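Long-range contact in beta-galactosidase (Bacteroides thetaiotaomicron, PDB 5MUI), which is probably an arabinofuranosidase, a glycoside hydrolase that acts on the plant pectin RGII: residues 223-228 / 242-247. Residues are numbered along the deposited sequence; the frame is centred on the assembly and turned at random.
With FUB (beta-L-arabinofuranose), chain B.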
ATOM      1  N   VAL A 223      -0.887 -15.086  -5.278  1.00 19.46           N
ATOM      2  CA  VAL A 223      -0.811 -14.935  -3.847  1.00 19.31           C
ATOM      3  C   VAL A 223      -1.106 -13.480  -3.442  1.00 19.64           C
ATOM      4  O   VAL A 223      -0.347 -12.578  -3.801  1.00 19.93           O
ATOM      5  CB  VAL A 223       0.592 -15.321  -3.324  1.00 20.22           C
ATOM      6  CG1 VAL A 223       0.678 -15.093  -1.815  1.00 19.90           C
ATOM      7  CG2 VAL A 223       0.925 -16.778  -3.717  1.00 21.31           C
ATOM      8  N   MET A 224      -2.180 -13.280  -2.675  1.00 18.05           N
ATOM      9  CA  MET A 224      -2.560 -11.955  -2.153  1.00 18.58           C
ATOM     10  C   MET A 224      -2.131 -11.775  -0.690  1.00 18.71           C
ATOM     11  O   MET A 224      -2.443 -12.624   0.144  1.00 19.36           O
ATOM     12  CB  MET A 224      -4.083 -11.753  -2.259  1.00 19.04           C
ATOM     13  CG  MET A 224      -4.615 -10.375  -1.803  1.00 21.05           C
ATOM     14  SD  MET A 224      -6.440 -10.397  -1.589  1.00 21.57           S
ATOM     15  CE  MET A 224      -6.955 -10.536  -3.301  1.00 21.29           C
ATOM     16  N   PHE A 225      -1.423 -10.673  -0.407  1.00 17.73           N
ATOM     17  CA  PHE A 225      -1.206 -10.170   0.938  1.00 17.60           C
ATOM     18  C   PHE A 225      -2.154  -9.011   1.165  1.00 18.07           C
ATOM     19  O   PHE A 225      -2.237  -8.080   0.316  1.00 17.47           O
ATOM     20  CB  PHE A 225       0.253  -9.700   1.139  1.00 18.56           C
ATOM     21  CG  PHE A 225       1.194 -10.818   1.461  1.00 18.88           C
ATOM     22  CD1 PHE A 225       1.625 -11.692   0.466  1.00 19.91           C
ATOM     23  CD2 PHE A 225       1.588 -11.049   2.779  1.00 20.17           C
ATOM     24  CE1 PHE A 225       2.480 -12.747   0.780  1.00 20.03           C
ATOM     25  CE2 PHE A 225       2.465 -12.085   3.103  1.00 20.19           C
ATOM     26  CZ  PHE A 225       2.902 -12.940   2.092  1.00 20.96           C
ATOM     27  N   TYR A 226      -2.906  -9.057   2.264  1.00 17.29           N
ATOM     28  CA  TYR A 226      -3.860  -7.963   2.575  1.00 17.72           C
ATOM     29  C   TYR A 226      -3.994  -7.738   4.054  1.00 17.39           C
ATOM     30  O   TYR A 226      -3.740  -8.661   4.841  1.00 16.59           O
ATOM     31  CB  TYR A 226      -5.258  -8.176   1.949  1.00 18.46           C
ATOM     32  CG  TYR A 226      -6.112  -9.345   2.452  1.00 20.16           C
ATOM     33  CD1 TYR A 226      -5.747 -10.674   2.195  1.00 21.46           C
ATOM     34  CD2 TYR A 226      -7.338  -9.112   3.110  1.00 20.98           C
ATOM     35  CE1 TYR A 226      -6.571 -11.745   2.594  1.00 21.86           C
ATOM     36  CE2 TYR A 226      -8.173 -10.158   3.498  1.00 20.83           C
ATOM     37  CZ  TYR A 226      -7.792 -11.481   3.256  1.00 22.12           C
ATOM     38  OH  TYR A 226      -8.622 -12.532   3.656  1.00 22.94           O
ATOM     39  N   ASN A 227      -4.319  -6.507   4.454  1.00 17.56           N
ATOM     40  CA  ASN A 227      -4.559  -6.254   5.893  1.00 18.06           C
ATOM     41  C   ASN A 227      -6.030  -5.983   6.126  1.00 17.86           C
ATOM     42  O   ASN A 227      -6.735  -5.603   5.197  1.00 16.96           O
ATOM     43  CB  ASN A 227      -3.607  -5.186   6.491  1.00 20.30           C
ATOM     44  CG  ASN A 227      -3.740  -3.810   5.836  1.00 22.10           C
ATOM     45  OD1 ASN A 227      -3.379  -3.634   4.668  1.00 23.12           O
ATOM     46  ND2 ASN A 227      -4.161  -2.811   6.621  1.00 21.47           N
ATOM     47  N   ALA A 228      -6.481  -6.227   7.355  1.00 17.56           N
ATOM     48  CA  ALA A 228      -7.881  -6.144   7.725  1.00 17.80           C
ATOM     49  C   ALA A 228      -8.006  -5.946   9.215  1.00 19.42           C
ATOM     50  O   ALA A 228      -7.029  -6.149   9.943  1.00 18.33           O
ATOM     51  CB  ALA A 228      -8.592  -7.428   7.313  1.00 18.93           C
ATOM     52  N   VAL A 242      -2.071  -8.706   9.053  1.00 17.60           N
ATOM     53  CA  VAL A 242      -1.759  -9.084   7.679  1.00 17.77           C
ATOM     54  C   VAL A 242      -1.963 -10.590   7.486  1.00 17.64           C
ATOM     55  O   VAL A 242      -1.494 -11.433   8.308  1.00 17.79           O
ATOM     56  CB  VAL A 242      -0.297  -8.705   7.294  1.00 18.82           C
ATOM     57  CG1 VAL A 242       0.116  -9.297   5.952  1.00 20.24           C
ATOM     58  CG2 VAL A 242      -0.106  -7.191   7.274  1.00 20.91           C
ATOM     59  N   GLY A 243      -2.644 -10.925   6.396  1.00 17.28           N
ATOM     60  CA  GLY A 243      -2.879 -12.314   5.979  1.00 17.72           C
ATOM     61  C   GLY A 243      -2.796 -12.561   4.490  1.00 17.73           C
ATOM     62  O   GLY A 243      -2.596 -11.642   3.691  1.00 18.23           O
ATOM     63  N   ILE A 244      -2.989 -13.828   4.122  1.00 17.99           N
ATOM     64  CA  ILE A 244      -2.827 -14.318   2.774  1.00 17.63           C
ATOM     65  C   ILE A 244      -4.132 -14.951   2.202  1.00 18.39           C
ATOM     66  O   ILE A 244      -4.865 -15.645   2.934  1.00 18.16           O
ATOM     67  CB  ILE A 244      -1.680 -15.354   2.755  1.00 18.88           C
ATOM     68  CG1 ILE A 244      -0.333 -14.648   2.971  1.00 19.17           C
ATOM     69  CG2 ILE A 244      -1.616 -16.106   1.424  1.00 18.62           C
ATOM     70  CD1 ILE A 244       0.782 -15.610   3.334  1.00 21.15           C
ATOM     71  N   ALA A 245      -4.412 -14.693   0.926  1.00 17.97           N
ATOM     72  CA  ALA A 245      -5.378 -15.486   0.157  1.00 19.10           C
ATOM     73  C   ALA A 245      -4.766 -15.962  -1.164  1.00 19.18           C
ATOM     74  O   ALA A 245      -3.782 -15.394  -1.649  1.00 19.54           O
ATOM     75  CB  ALA A 245      -6.677 -14.716  -0.061  1.00 19.40           C
ATOM     76  N   LEU A 246      -5.334 -17.031  -1.712  1.00 20.26           N
ATOM     77  CA  LEU A 246      -4.735 -17.784  -2.801  1.00 21.89           C
ATOM     78  C   LEU A 246      -5.738 -18.025  -3.930  1.00 21.95           C
ATOM     79  O   LEU A 246      -6.925 -18.248  -3.654  1.00 21.87           O
ATOM     80  CB  LEU A 246      -4.214 -19.124  -2.245  1.00 22.90           C
ATOM     81  CG  LEU A 246      -3.225 -19.031  -1.083  1.00 25.01           C
ATOM     82  CD1 LEU A 246      -3.047 -20.381  -0.402  1.00 27.20           C
ATOM     83  CD2 LEU A 246      -1.880 -18.478  -1.558  1.00 23.87           C
ATOM     84  N   SER A 247      -5.265 -17.960  -5.182  1.00 22.57           N
ATOM     85  CA  SER A 247      -6.100 -18.239  -6.367  1.00 23.19           C
ATOM     86  C   SER A 247      -5.344 -18.884  -7.546  1.00 23.26           C
ATOM     87  O   SER A 247      -4.134 -18.667  -7.736  1.00 21.63           O
ATOM     88  CB  SER A 247      -6.774 -16.933  -6.845  1.00 24.05           C
ATOM     89  OG  SER A 247      -7.524 -17.117  -8.038  1.00 23.57           O
TER
HETATM   90  O5  FUB B   6      -3.332   2.586   3.247  1.00 30.64           O
HETATM   91  C5  FUB B   6      -4.753   2.334   3.164  1.00 29.84           C
HETATM   92  C4  FUB B   6      -5.428   1.816   4.442  1.00 28.02           C
HETATM   93  O4  FUB B   6      -6.037   2.880   5.201  1.00 28.27           O
HETATM   94  C3  FUB B   6      -4.564   1.072   5.436  1.00 26.15           C
HETATM   95  O3  FUB B   6      -4.358  -0.298   5.050  1.00 28.39           O
HETATM   96  C2  FUB B   6      -5.382   1.225   6.723  1.00 26.11           C
HETATM   97  O2  FUB B   6      -4.609   1.062   7.924  1.00 25.39           O
HETATM   98  C1  FUB B   6      -6.056   2.597   6.607  1.00 25.59           C
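F225 and I244 make the closest contact between two side chains across the pair. I244 CG1 stands over one face of the F225 ring, 3.8 Å from its centroid and 15° off the ring normal, a CH-pi contact displaced toward the rim; I244 CD1 carries the overlap on to F225 CZ at 3.6 Å. With CG1 anti to its own carbonyl carbon, I244 runs alongside the ring in the same direction, while its other branch, CG2, reaches V223 CG1. V242 CG1 meets the ring differently, in its plane at the CD2 edge. V223 CG2 and L246 CD2, 3.9 Å apart, extend this apolar row. On the other face of the sheet, Y226 folds back over the neighbouring strand: its CG sits between backbone N and carbonyl carbon (chi1 66°), which lays CE1 4.0 Å from A245 CB and brings CD1 near the carbonyl of G243. The two segments belong to a beta hairpin, the central strands of a four-stranded antiparallel sheet in a chain built of five such sheets, as in a five-bladed beta-propeller. Two hydrogen-bonded pairs, M224 with A245 and Y226 with G243, set the register with four bonds; G243 N to Y226 O is nearly straight, 175° at the hydrogen. Farther out, Y226 OH is hydrogen-bonded to E201 OE1, and the W200 ring meets the tyrosine ring. At the pocket end, N227 turns its amide away from V242, and ND2 donates to O3 of beta-L-arabinofuranose (3.0 Å); Q240 OE1 weakly accepts from N227 ND2 and D273 N weakly donates to N227 OD1, while Q240 OE1 and D273 OD1 are both hydrogen-bonded to the sugar.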